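Local coordinates for molybdenum cofactor carrier protein (Chlamydomonas reinhardtii, PDB 2IZ6) that probably binds and carries the molybdenum cofactor, at residues I47-G52 and T71-L76; I16-P21 and V112-G117. All coordinates share one frame; numbering follows the deposited sequence.

Contact 1 (I47-G52 and T71-L76)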
loop_
_atom_site.group_PDB
_atom_site.type_symbol
_atom_site.label_atom_id
_atom_site.label_comp_id
_atom_site.label_asym_id
_atom_site.label_seq_id
_atom_site.Cartn_x
_atom_site.Cartn_y
_atom_site.Cartn_z
ATOM N N ILE A 47 -11.405 21.667 4.895
ATOM C CA ILE A 47 -9.997 21.244 4.812
ATOM C C ILE A 47 -9.697 20.773 3.373
ATOM O O ILE A 47 -10.514 20.063 2.813
ATOM C CB ILE A 47 -9.682 20.122 5.797
ATOM C CG1 ILE A 47 -9.857 20.529 7.267
ATOM C CG2 ILE A 47 -8.268 19.617 5.604
ATOM C CD1 ILE A 47 -9.861 19.368 8.261
ATOM N N LEU A 48 -8.587 21.258 2.787
ATOM C CA LEU A 48 -8.132 20.773 1.496
ATOM C C LEU A 48 -7.179 19.610 1.691
ATOM O O LEU A 48 -6.203 19.762 2.411
ATOM C CB LEU A 48 -7.398 21.884 0.811
ATOM C CG LEU A 48 -6.643 21.575 -0.517
ATOM C CD1 LEU A 48 -7.665 21.157 -1.557
ATOM C CD2 LEU A 48 -5.803 22.760 -1.044
ATOM N N LEU A 49 -7.405 18.541 0.937
ATOM C CA LEU A 49 -6.547 17.372 0.919
ATOM C C LEU A 49 -6.089 17.217 -0.501
ATOM O O LEU A 49 -6.916 17.113 -1.413
ATOM C CB LEU A 49 -7.378 16.135 1.332
ATOM C CG LEU A 49 -6.699 14.768 1.270
ATOM C CD1 LEU A 49 -5.642 14.642 2.249
ATOM C CD2 LEU A 49 -7.698 13.634 1.631
ATOM N N THR A 50 -4.766 17.239 -0.752
ATOM C CA THR A 50 -4.237 17.103 -2.099
ATOM C C THR A 50 -2.802 16.595 -2.050
ATOM O O THR A 50 -2.291 16.290 -0.981
ATOM C CB THR A 50 -4.405 18.437 -2.911
ATOM O OG1 THR A 50 -4.149 18.251 -4.304
ATOM C CG2 THR A 50 -3.495 19.478 -2.389
ATOM N N GLY A 51 -2.191 16.437 -3.213
ATOM C CA GLY A 51 -0.781 16.051 -3.272
ATOM C C GLY A 51 0.113 17.147 -2.743
ATOM O O GLY A 51 -0.192 18.341 -2.936
ATOM N N GLY A 52 1.185 16.778 -2.056
ATOM C CA GLY A 52 1.995 17.765 -1.312
ATOM C C GLY A 52 3.255 18.219 -1.987
ATOM O O GLY A 52 4.006 19.017 -1.403
ATOM N N THR A 71 -6.948 25.205 6.172
ATOM C CA THR A 71 -6.046 24.203 6.632
ATOM C C THR A 71 -5.825 23.260 5.427
ATOM O O THR A 71 -6.746 22.897 4.704
ATOM C CB THR A 71 -6.658 23.341 7.730
ATOM O OG1 THR A 71 -6.792 24.108 8.932
ATOM C CG2 THR A 71 -5.803 22.131 8.057
ATOM N N THR A 72 -4.560 22.877 5.207
ATOM C CA THR A 72 -4.190 22.056 4.115
ATOM C C THR A 72 -3.439 20.790 4.544
ATOM O O THR A 72 -2.543 20.799 5.414
ATOM C CB THR A 72 -3.255 22.808 3.172
ATOM O OG1 THR A 72 -2.085 23.247 3.857
ATOM C CG2 THR A 72 -3.922 24.029 2.484
ATOM N N ILE A 73 -3.757 19.743 3.833
ATOM C CA ILE A 73 -3.146 18.429 4.032
ATOM C C ILE A 73 -2.528 18.052 2.720
ATOM O O ILE A 73 -3.218 17.956 1.688
ATOM C CB ILE A 73 -4.139 17.338 4.503
ATOM C CG1 ILE A 73 -4.869 17.695 5.805
ATOM C CG2 ILE A 73 -3.384 15.988 4.625
ATOM C CD1 ILE A 73 -6.064 16.818 6.053
ATOM N N GLY A 74 -1.210 17.833 2.718
ATOM C CA GLY A 74 -0.504 17.485 1.521
ATOM C C GLY A 74 0.099 16.124 1.694
ATOM O O GLY A 74 0.837 15.886 2.650
ATOM N N VAL A 75 -0.267 15.217 0.792
ATOM C CA VAL A 75 0.114 13.824 0.807
ATOM C C VAL A 75 1.270 13.602 -0.152
ATOM O O VAL A 75 1.227 14.046 -1.306
ATOM C CB VAL A 75 -1.114 12.923 0.471
ATOM C CG1 VAL A 75 -0.747 11.443 0.686
ATOM C CG2 VAL A 75 -2.287 13.345 1.313
ATOM N N LEU A 76 2.288 12.924 0.345
ATOM C CA LEU A 76 3.548 12.703 -0.390
ATOM C C LEU A 76 3.918 11.216 -0.204
ATOM O O LEU A 76 3.586 10.637 0.813
ATOM C CB LEU A 76 4.631 13.532 0.305
ATOM C CG LEU A 76 4.359 15.019 0.456
ATOM C CD1 LEU A 76 4.719 15.480 1.822
ATOM C CD2 LEU A 76 5.120 15.789 -0.629
#

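Contact 2 (I16-P21 and V112-G117)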
loop_
_atom_site.group_PDB
_atom_site.type_symbol
_atom_site.label_atom_id
_atom_site.label_comp_id
_atom_site.label_asym_id
_atom_site.label_seq_id
_atom_site.Cartn_x
_atom_site.Cartn_y
_atom_site.Cartn_z
ATOM N N ILE A 16 -12.179 18.095 1.564
ATOM C CA ILE A 16 -12.367 18.077 0.091
ATOM C C ILE A 16 -11.060 17.746 -0.537
ATOM O O ILE A 16 -10.075 18.450 -0.378
ATOM C CB ILE A 16 -12.933 19.443 -0.452
ATOM C CG1 ILE A 16 -14.139 19.903 0.368
ATOM C CG2 ILE A 16 -13.218 19.351 -1.941
ATOM C CD1 ILE A 16 -15.247 18.945 0.556
ATOM N N GLY A 17 -11.086 16.694 -1.335
ATOM C CA GLY A 17 -9.925 16.280 -2.068
ATOM C C GLY A 17 -9.851 16.936 -3.419
ATOM O O GLY A 17 -10.847 17.165 -4.065
ATOM N N VAL A 18 -8.638 17.271 -3.867
ATOM C CA VAL A 18 -8.421 17.840 -5.144
ATOM C C VAL A 18 -7.331 17.062 -5.833
ATOM O O VAL A 18 -6.286 16.805 -5.278
ATOM C CB VAL A 18 -8.043 19.325 -5.073
ATOM C CG1 VAL A 18 -7.623 19.922 -6.421
ATOM C CG2 VAL A 18 -9.165 20.095 -4.440
ATOM N N MET A 19 -7.595 16.726 -7.080
ATOM C CA MET A 19 -6.642 15.986 -7.930
ATOM C C MET A 19 -6.516 16.659 -9.260
ATOM O O MET A 19 -7.484 17.173 -9.809
ATOM C CB MET A 19 -7.235 14.657 -8.223
ATOM C CG MET A 19 -7.423 13.788 -7.109
ATOM S SD MET A 19 -5.955 12.769 -6.798
ATOM C CE MET A 19 -4.756 13.159 -8.121
ATOM N N GLY A 20 -5.318 16.615 -9.826
ATOM C CA GLY A 20 -5.181 17.012 -11.150
ATOM C C GLY A 20 -3.791 16.635 -11.585
ATOM O O GLY A 20 -2.993 16.132 -10.775
ATOM N N PRO A 21 -3.529 16.840 -12.856
ATOM C CA PRO A 21 -2.181 16.549 -13.435
ATOM C C PRO A 21 -1.116 17.518 -12.923
ATOM O O PRO A 21 -1.438 18.602 -12.407
ATOM C CB PRO A 21 -2.409 16.702 -14.926
ATOM C CG PRO A 21 -3.595 17.500 -15.070
ATOM C CD PRO A 21 -4.453 17.316 -13.870
ATOM N N VAL A 112 -12.629 16.482 -6.092
ATOM C CA VAL A 112 -12.737 17.313 -7.254
ATOM C C VAL A 112 -11.501 17.127 -8.102
ATOM O O VAL A 112 -10.361 17.255 -7.628
ATOM C CB VAL A 112 -12.807 18.816 -6.853
ATOM C CG1 VAL A 112 -13.028 19.681 -8.029
ATOM C CG2 VAL A 112 -13.953 19.100 -5.898
ATOM N N ALA A 113 -11.721 16.757 -9.370
ATOM C CA ALA A 113 -10.673 16.659 -10.368
ATOM C C ALA A 113 -10.692 17.969 -11.175
ATOM O O ALA A 113 -11.741 18.372 -11.699
ATOM C CB ALA A 113 -10.921 15.487 -11.287
ATOM N N VAL A 114 -9.534 18.595 -11.281
ATOM C CA VAL A 114 -9.360 19.768 -12.119
ATOM C C VAL A 114 -8.426 19.299 -13.250
ATOM O O VAL A 114 -7.252 19.037 -13.010
ATOM C CB VAL A 114 -8.677 20.946 -11.342
ATOM C CG1 VAL A 114 -8.547 22.122 -12.214
ATOM C CG2 VAL A 114 -9.449 21.272 -10.136
ATOM N N GLY A 115 -8.979 19.106 -14.422
ATOM C CA GLY A 115 -8.239 18.492 -15.527
ATOM C C GLY A 115 -8.063 16.995 -15.319
ATOM O O GLY A 115 -8.654 16.384 -14.399
ATOM N N MET A 116 -7.279 16.390 -16.213
ATOM C CA MET A 116 -7.309 14.937 -16.339
ATOM C C MET A 116 -6.020 14.400 -16.920
ATOM O O MET A 116 -5.418 15.059 -17.782
ATOM C CB MET A 116 -8.447 14.529 -17.263
ATOM C CG MET A 116 -8.736 13.002 -17.275
ATOM S SD MET A 116 -9.037 12.194 -15.798
ATOM C CE MET A 116 -10.414 13.149 -15.045
ATOM N N GLY A 117 -5.542 13.281 -16.374
ATOM C CA GLY A 117 -4.402 12.524 -16.870
ATOM C C GLY A 117 -4.537 11.130 -16.237
ATOM O O GLY A 117 -5.521 10.887 -15.569
#

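Contact 1 (I47-G52 and T71-L76)
Leu48 and Leu49 pair in parallel with Thr72 and Ile73, the strand axes 4.6 Å apart at closest and 23° from parallel. Strands 47-51 and 72-76 are the two strands of a right-handed beta-alpha-beta crossover through helix 57-67, as in Rossmann-like folds. Five backbone hydrogen bonds join them, from Leu48 N to Thr71 O at one end to Gly52 N and Val75 O at the other.

On one face, Ile73 fills the space between two neighbours. Its CD1 lies 3.6 Å from Ile47 CG2, and its CG2 lies 3.5 Å from Leu49 CD1 in one of the two modelled conformers of Leu49. With CG1 anti to the carbonyl carbon (chi1 -57°), CD1 is carried to Ile47 and CG2 is left facing Leu49. In the same conformer Leu49 CD1 also touches Val75 CG2 at 3.7 Å. Ile90 of a second subunit packs on Ile47 and Ile73. An alanine at Ile73 would probably leave a gap between Ile47 and Leu49 and remove packing from that subunit interface.

The other face carries Leu48, Thr50 and Thr72, all against helix 57-67. Thr72 OG1 bonds to Ala87 O and Asp89 N. Just past the end of strand 47-51, Gly52 C lies 3.4 Å from Leu76 CD2.

Contact 2 (I16-P21 and V112-G117)
Val18 and Val112 stand side by side on one face of the central parallel sheet, and Met19 and Ala113 form the next pair on the other. This alternation decides which side chains share a face of strands 16-19 and 112-114, which run 25° from parallel in the Rossmann-like fold.

On the valine face, Ile16 and Val112 meet methyl to methyl, with their side chains at a slant. Ile16 CG2 is 4.0 Å from Val112 CG2. The valine turns that methyl to the neighbouring strand because CG1 is anti to the backbone N (chi1 -175°), which puts CG2 beside it. Val18 CG1 reaches Val114 CG2 more loosely, at 4.4 Å. Helix 28-43 covers this face through Leu37 and Ile41.

On the other face, Met19 starts beside Ala113. In one of its two modelled conformers its chain bends at chi2 and chi3, and its end leads away from strand 112-114. So placed, it packs on Thr120 and Glu123 of helix 118-129 and on Met58. Ala113 also touches Thr120.

Past its strand, Pro21 lies against residues 114-116, its CD and CG doing the touching. Pro21 CD lies 3.4 Å from Val114 O. Gly115 has a positive phi of 74°, which favours glycine. Gly117 then takes the N-cap position of helix 118-129, in a glycine-rich strand-turn-helix resembling Rossmann-type binding loops.

Three backbone hydrogen bonds close the pairing. Val112 N to Gly17 O is 2.8 Å long. Met19 N meets Val112 O at 2.9 Å, and Val114 N bonds to Met19 O. The regular bonding stops there. Val114 O is buried without a hydrogen-bond partner in the model, and its contacts are with Gly20 CA and Pro21 CD. A proline nitrogen has no hydrogen to give, so the pairing cannot continue through Pro21 N.

The two contacts lie in one seven-stranded parallel sheet, their centres about 12 Å apart. The strand order runs 72-76, 47-51, 15-19, 110-114, so contact 1 and contact 2 are joined by the pairing of 47-51 with 15-19. Ile16 N bonds to Ile47 O, and Thr50 OG1 bonds to Val18 O. Leu48 CD1 also packs on Val18 CG2. Along the chain, contact 1 is nested between the two segments of contact 2. The chain first builds outward from strand 15-19, then returns to lay strand 110-114 on its other side. Contact 2 therefore joins the two halves of the sheet at the middle of the fold.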